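PDB 3CDL: transcriptional regulator AefR from Pseudomonas syringae pv. tomato, which probably binds cis-regulatory DNA and controls transcription, as a dimeric member of the TetR family of regulators. Local coordinates for residues Q9-I14 / F57-Q62; E84-L89 / S135-A140. One frame throughout, in Å; residues are numbered along the deposited sequence.

How the interactions relate
From the N terminus the chain runs first into helix 9-24, passes through helices 32-39 and 43-49, and returns on helix 53-64. Interaction 1 closes this first excursion by joining residues 9-14 to 57-62, so that the predicted helix-turn-helix of residues 31-50 lies within the loop it closes. Helix 82-97 is the next helix along, and interaction 2 closes a second excursion when residues 135-140 come back beside 84-89. The two loops follow in series and neither nest nor cross. Their centres are 29 Å apart, on opposite sides of the chain's centre: interaction 1 belongs to the N-terminal region, predicted to bind DNA, interaction 2 to the C-terminal helical part.

Interaction 1. Residues Q9-I14 / F57-Q62; sequences QKRESI and FAEMLQ
R11 and E59 make the whole of this contact, a single ion pair between two helices. The salt bridge runs from R11 NH1 to E59 OE1 at 3.5 Å, a long separation, and it is not joined by a hydrogen bond between the segments. The guanidinium and carboxylate planes are only 11° apart, yet the two groups do not dock side by side, because just one nitrogen reaches the acid.

Van der Waals contact accompanies the charge. R11 NH1 lies 3.4 Å from E59 CG, so the arginine leans on the aliphatic arm of the glutamate as well as on its carboxylate. Chi1 of E59 (-134°) puts CG beside the arginine, and the bend at the next torsion (chi2 -69°) turns the carboxylate off the extended course. F50 packs against both side chains.

Helices 9-24 and 53-64 flank the predicted helix-turn-helix of this TetR-type N-terminal region, and the pair spans them at the surface, where the backbones stay well apart: even the nearest CA atoms, of R11 and E59, are 10.5 Å from each other.

Both charges have further partners. R63 NE forms the stronger salt bridge with E59 OE1, so that one oxygen is shared by two arginines, while R63 NH1 pairs with E12 OE2. R11 NH2 is hydrogen-bonded to H49 O, which directs the other end of the guanidinium toward the close of helix 43-49.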
loop_
_atom_site.group_PDB
_atom_site.type_symbol
_atom_site.label_atom_id
_atom_site.label_comp_id
_atom_site.label_asym_id
_atom_site.label_seq_id
_atom_site.Cartn_x
_atom_site.Cartn_y
_atom_site.Cartn_z
ATOM N N GLN B 9 -31.175 0.028 1.571
ATOM C CA GLN B 9 -30.691 -1.160 2.292
ATOM C C GLN B 9 -30.638 -2.458 1.451
ATOM O O GLN B 9 -29.903 -3.392 1.791
ATOM C CB GLN B 9 -31.435 -1.359 3.620
ATOM C CG GLN B 9 -30.579 -2.042 4.701
ATOM C CD GLN B 9 -30.878 -1.561 6.124
ATOM O OE1 GLN B 9 -31.810 -0.758 6.332
ATOM N NE2 GLN B 9 -30.081 -2.064 7.108
ATOM N N LYS B 10 -31.396 -2.507 0.357
ATOM C CA LYS B 10 -31.317 -3.651 -0.544
ATOM C C LYS B 10 -30.132 -3.569 -1.507
ATOM O O LYS B 10 -29.597 -4.605 -1.914
ATOM C CB LYS B 10 -32.618 -3.855 -1.314
ATOM C CG LYS B 10 -32.806 -5.290 -1.815
ATOM C CD LYS B 10 -32.876 -6.314 -0.664
ATOM C CE LYS B 10 -34.197 -6.241 0.117
ATOM N NZ LYS B 10 -35.389 -6.516 -0.727
ATOM N N ARG B 11 -29.733 -2.348 -1.874
ATOM C CA ARG B 11 -28.494 -2.150 -2.622
ATOM C C ARG B 11 -27.328 -2.609 -1.763
ATOM O O ARG B 11 -26.468 -3.368 -2.228
ATOM C CB ARG B 11 -28.302 -0.686 -3.049
ATOM C CG ARG B 11 -28.478 -0.436 -4.551
ATOM C CD ARG B 11 -27.539 0.651 -5.108
ATOM N NE ARG B 11 -27.400 0.541 -6.569
ATOM C CZ ARG B 11 -26.513 1.204 -7.314
ATOM N NH1 ARG B 11 -25.654 2.050 -6.753
ATOM N NH2 ARG B 11 -26.480 1.017 -8.631
ATOM N N GLU B 12 -27.328 -2.163 -0.504
ATOM C CA GLU B 12 -26.274 -2.494 0.450
ATOM C C GLU B 12 -26.190 -3.991 0.654
ATOM O O GLU B 12 -25.097 -4.553 0.694
ATOM C CB GLU B 12 -26.479 -1.789 1.798
ATOM C CG GLU B 12 -26.455 -0.254 1.755
ATOM C CD GLU B 12 -25.091 0.344 1.395
ATOM O OE1 GLU B 12 -25.002 1.594 1.345
ATOM O OE2 GLU B 12 -24.117 -0.415 1.169
ATOM N N SER B 13 -27.352 -4.627 0.765
ATOM C CA SER B 13 -27.460 -6.078 0.850
ATOM C C SER B 13 -26.642 -6.755 -0.259
ATOM O O SER B 13 -25.787 -7.600 0.014
ATOM C CB SER B 13 -28.939 -6.484 0.768
ATOM O OG SER B 13 -29.158 -7.826 1.164
ATOM N N ILE B 14 -26.891 -6.359 -1.503
ATOM C CA ILE B 14 -26.213 -6.944 -2.669
ATOM C C ILE B 14 -24.708 -6.605 -2.713
ATOM O O ILE B 14 -23.872 -7.476 -2.997
ATOM C CB ILE B 14 -26.895 -6.502 -3.990
ATOM C CG1 ILE B 14 -28.382 -6.879 -3.983
ATOM C CG2 ILE B 14 -26.171 -7.091 -5.193
ATOM C CD1 ILE B 14 -29.235 -6.076 -4.952
ATOM N N PHE B 57 -18.479 -3.420 -9.698
ATOM C CA PHE B 57 -17.114 -3.005 -9.406
ATOM C C PHE B 57 -16.969 -1.484 -9.452
ATOM O O PHE B 57 -16.255 -0.908 -8.629
ATOM C CB PHE B 57 -16.121 -3.651 -10.373
ATOM C CG PHE B 57 -14.689 -3.319 -10.067
ATOM C CD1 PHE B 57 -14.014 -3.983 -9.046
ATOM C CD2 PHE B 57 -14.025 -2.341 -10.783
ATOM C CE1 PHE B 57 -12.732 -3.685 -8.750
ATOM C CE2 PHE B 57 -12.726 -2.022 -10.492
ATOM C CZ PHE B 57 -12.073 -2.692 -9.463
ATOM N N ALA B 58 -17.647 -0.847 -10.409
ATOM C CA ALA B 58 -17.635 0.612 -10.549
ATOM C C ALA B 58 -18.123 1.281 -9.276
ATOM O O ALA B 58 -17.559 2.279 -8.852
ATOM C CB ALA B 58 -18.482 1.055 -11.726
ATOM N N GLU B 59 -19.153 0.697 -8.665
ATOM C CA GLU B 59 -19.790 1.247 -7.482
ATOM C C GLU B 59 -18.904 1.092 -6.260
ATOM O O GLU B 59 -18.747 2.021 -5.479
ATOM C CB GLU B 59 -21.128 0.556 -7.229
ATOM C CG GLU B 59 -22.286 1.511 -6.910
ATOM C CD GLU B 59 -22.161 2.198 -5.577
ATOM O OE1 GLU B 59 -22.875 1.810 -4.628
ATOM O OE2 GLU B 59 -21.354 3.138 -5.474
HETATM N N MSE B 60 -18.330 -0.096 -6.104
HETATM C CA MSE B 60 -17.358 -0.370 -5.053
HETATM C C MSE B 60 -16.148 0.561 -5.089
HETATM O O MSE B 60 -15.671 1.003 -4.045
HETATM C CB MSE B 60 -16.879 -1.805 -5.177
HETATM C CG MSE B 60 -17.667 -2.776 -4.359
HETATM SE SE MSE B 60 -17.284 -4.610 -4.848
HETATM C CE MSE B 60 -15.361 -4.597 -5.094
ATOM N N LEU B 61 -15.646 0.837 -6.289
ATOM C CA LEU B 61 -14.540 1.764 -6.474
ATOM C C LEU B 61 -14.925 3.160 -5.967
ATOM O O LEU B 61 -14.283 3.682 -5.049
ATOM C CB LEU B 61 -14.131 1.797 -7.947
ATOM C CG LEU B 61 -12.683 2.075 -8.334
ATOM C CD1 LEU B 61 -11.726 1.059 -7.702
ATOM C CD2 LEU B 61 -12.533 2.091 -9.858
ATOM N N GLN B 62 -15.983 3.739 -6.545
ATOM C CA GLN B 62 -16.511 5.044 -6.121
ATOM C C GLN B 62 -16.520 5.166 -4.604
ATOM O O GLN B 62 -16.092 6.173 -4.058
ATOM C CB GLN B 62 -17.935 5.290 -6.652
ATOM C CG GLN B 62 -18.167 5.087 -8.168
ATOM C CD GLN B 62 -17.459 6.108 -9.062
ATOM O OE1 GLN B 62 -18.093 7.020 -9.608
ATOM N NE2 GLN B 62 -16.144 5.948 -9.228
#

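Interaction 2. Residues E84-L89 / S135-A140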
loop_
_atom_site.group_PDB
_atom_site.type_symbol
_atom_site.label_atom_id
_atom_site.label_comp_id
_atom_site.label_asym_id
_atom_site.label_seq_id
_atom_site.Cartn_x
_atom_site.Cartn_y
_atom_site.Cartn_z
ATOM N N GLU B 84 -5.067 23.219 14.698
ATOM C CA GLU B 84 -6.399 22.855 15.179
ATOM C C GLU B 84 -7.250 22.246 14.070
ATOM O O GLU B 84 -7.777 21.143 14.223
ATOM C CB GLU B 84 -7.106 24.072 15.778
ATOM C CG GLU B 84 -8.257 23.712 16.688
ATOM C CD GLU B 84 -9.309 24.797 16.748
ATOM O OE1 GLU B 84 -9.020 25.901 17.281
ATOM O OE2 GLU B 84 -10.434 24.543 16.253
ATOM N N GLN B 85 -7.366 22.968 12.956
ATOM C CA GLN B 85 -8.137 22.502 11.804
ATOM C C GLN B 85 -7.537 21.282 11.107
ATOM O O GLN B 85 -8.272 20.409 10.690
ATOM C CB GLN B 85 -8.417 23.640 10.804
ATOM C CG GLN B 85 -7.203 24.360 10.199
ATOM C CD GLN B 85 -7.598 25.643 9.453
ATOM O OE1 GLN B 85 -8.392 25.610 8.513
ATOM N NE2 GLN B 85 -7.042 26.773 9.872
ATOM N N LEU B 86 -6.215 21.203 10.996
ATOM C CA LEU B 86 -5.598 20.028 10.376
ATOM C C LEU B 86 -5.693 18.793 11.280
ATOM O O LEU B 86 -5.822 17.677 10.801
ATOM C CB LEU B 86 -4.146 20.307 9.918
ATOM C CG LEU B 86 -3.340 19.178 9.240
ATOM C CD1 LEU B 86 -4.114 18.432 8.147
ATOM C CD2 LEU B 86 -2.011 19.690 8.701
ATOM N N LEU B 87 -5.643 18.995 12.589
ATOM C CA LEU B 87 -5.892 17.898 13.524
ATOM C C LEU B 87 -7.225 17.248 13.169
ATOM O O LEU B 87 -7.265 16.045 12.913
ATOM C CB LEU B 87 -5.917 18.379 14.983
ATOM C CG LEU B 87 -5.053 17.645 16.025
ATOM C CD1 LEU B 87 -5.521 18.005 17.429
ATOM C CD2 LEU B 87 -4.957 16.112 15.847
ATOM N N GLU B 88 -8.277 18.071 13.118
ATOM C CA GLU B 88 -9.632 17.700 12.738
ATOM C C GLU B 88 -9.762 16.965 11.396
ATOM O O GLU B 88 -10.582 16.056 11.259
ATOM C CB GLU B 88 -10.462 18.969 12.654
ATOM C CG GLU B 88 -11.708 18.966 13.455
ATOM C CD GLU B 88 -12.354 20.343 13.474
ATOM O OE1 GLU B 88 -12.527 20.920 14.575
ATOM O OE2 GLU B 88 -12.671 20.864 12.380
ATOM N N LEU B 89 -8.977 17.371 10.398
ATOM C CA LEU B 89 -8.997 16.709 9.099
ATOM C C LEU B 89 -8.457 15.297 9.272
ATOM O O LEU B 89 -9.037 14.317 8.805
ATOM C CB LEU B 89 -8.116 17.453 8.076
ATOM C CG LEU B 89 -8.702 18.573 7.202
ATOM C CD1 LEU B 89 -8.638 19.921 7.904
ATOM C CD2 LEU B 89 -7.990 18.658 5.842
ATOM N N SER B 135 -5.980 17.787 -0.400
ATOM C CA SER B 135 -5.532 18.617 -1.496
ATOM C C SER B 135 -6.205 19.986 -1.491
ATOM O O SER B 135 -5.538 21.016 -1.515
ATOM C CB SER B 135 -5.829 17.891 -2.798
ATOM O OG SER B 135 -4.970 18.338 -3.819
ATOM N N ALA B 136 -7.532 19.999 -1.452
ATOM C CA ALA B 136 -8.289 21.239 -1.532
ATOM C C ALA B 136 -7.842 22.220 -0.446
ATOM O O ALA B 136 -7.668 23.417 -0.697
ATOM C CB ALA B 136 -9.783 20.944 -1.423
ATOM N N TRP B 137 -7.636 21.686 0.753
ATOM C CA TRP B 137 -7.220 22.450 1.918
ATOM C C TRP B 137 -5.814 23.018 1.751
ATOM O O TRP B 137 -5.613 24.223 1.928
ATOM C CB TRP B 137 -7.280 21.546 3.149
ATOM C CG TRP B 137 -7.069 22.235 4.465
ATOM C CD1 TRP B 137 -8.014 22.886 5.226
ATOM C CD2 TRP B 137 -5.843 22.317 5.195
ATOM N NE1 TRP B 137 -7.437 23.371 6.376
ATOM C CE2 TRP B 137 -6.108 23.027 6.384
ATOM C CE3 TRP B 137 -4.542 21.856 4.958
ATOM C CZ2 TRP B 137 -5.119 23.297 7.325
ATOM C CZ3 TRP B 137 -3.561 22.116 5.899
ATOM C CH2 TRP B 137 -3.855 22.834 7.065
ATOM N N ILE B 138 -4.853 22.150 1.409
ATOM C CA ILE B 138 -3.459 22.561 1.203
ATOM C C ILE B 138 -3.362 23.744 0.235
ATOM O O ILE B 138 -2.668 24.717 0.520
ATOM C CB ILE B 138 -2.540 21.361 0.760
ATOM C CG1 ILE B 138 -2.343 20.373 1.911
ATOM C CG2 ILE B 138 -1.176 21.842 0.277
ATOM C CD1 ILE B 138 -2.139 18.918 1.472
ATOM N N ARG B 139 -4.063 23.646 -0.896
ATOM C CA ARG B 139 -4.178 24.724 -1.881
ATOM C C ARG B 139 -4.760 26.002 -1.265
ATOM O O ARG B 139 -4.238 27.091 -1.499
ATOM C CB ARG B 139 -5.024 24.258 -3.078
ATOM C CG ARG B 139 -5.319 25.321 -4.148
ATOM C CD ARG B 139 -5.701 24.725 -5.523
ATOM N NE ARG B 139 -6.208 23.359 -5.423
ATOM C CZ ARG B 139 -5.618 22.293 -5.961
ATOM N NH1 ARG B 139 -6.147 21.079 -5.778
ATOM N NH2 ARG B 139 -4.507 22.435 -6.683
ATOM N N ALA B 140 -5.831 25.876 -0.481
ATOM C CA ALA B 140 -6.404 27.036 0.211
ATOM C C ALA B 140 -5.428 27.662 1.226
ATOM O O ALA B 140 -5.217 28.886 1.228
ATOM C CB ALA B 140 -7.714 26.665 0.877
#
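Helices 82-97 and 133-143 run nearly antiparallel here, their local axes 168° apart in direction and 12.1 Å from each other at closest approach, and the indole of W137 bridges the space between them. W137 carries its ring out among Q85, L86 and L89, since its first torsion (chi1 -172°) sets CG opposite the backbone N. L89 lies over one face, where its CD2 comes within 3.9 Å of W137 CG. At the far end of the indole, L86 CB meets W137 CH2 at 3.8 Å. L86 also packs on M159, F195 and L196, which continues the apolar layer into helices 152-167 and 181-199 of the C-terminal domain.

The ring's polar edge faces Q85. W137 NE1 donates to Q85 OE1 over 3.2 Å, with an N-H...O angle of 159°; the oxygen lies near the indole plane, but the donor stands above the amide's carbonyl plane. Q85 OE1 also accepts from R77 N, its stronger partner. The buried indole N-H is therefore satisfied by an amide oxygen that takes two donors, which links the helix pair to the chain just before helix 82-97.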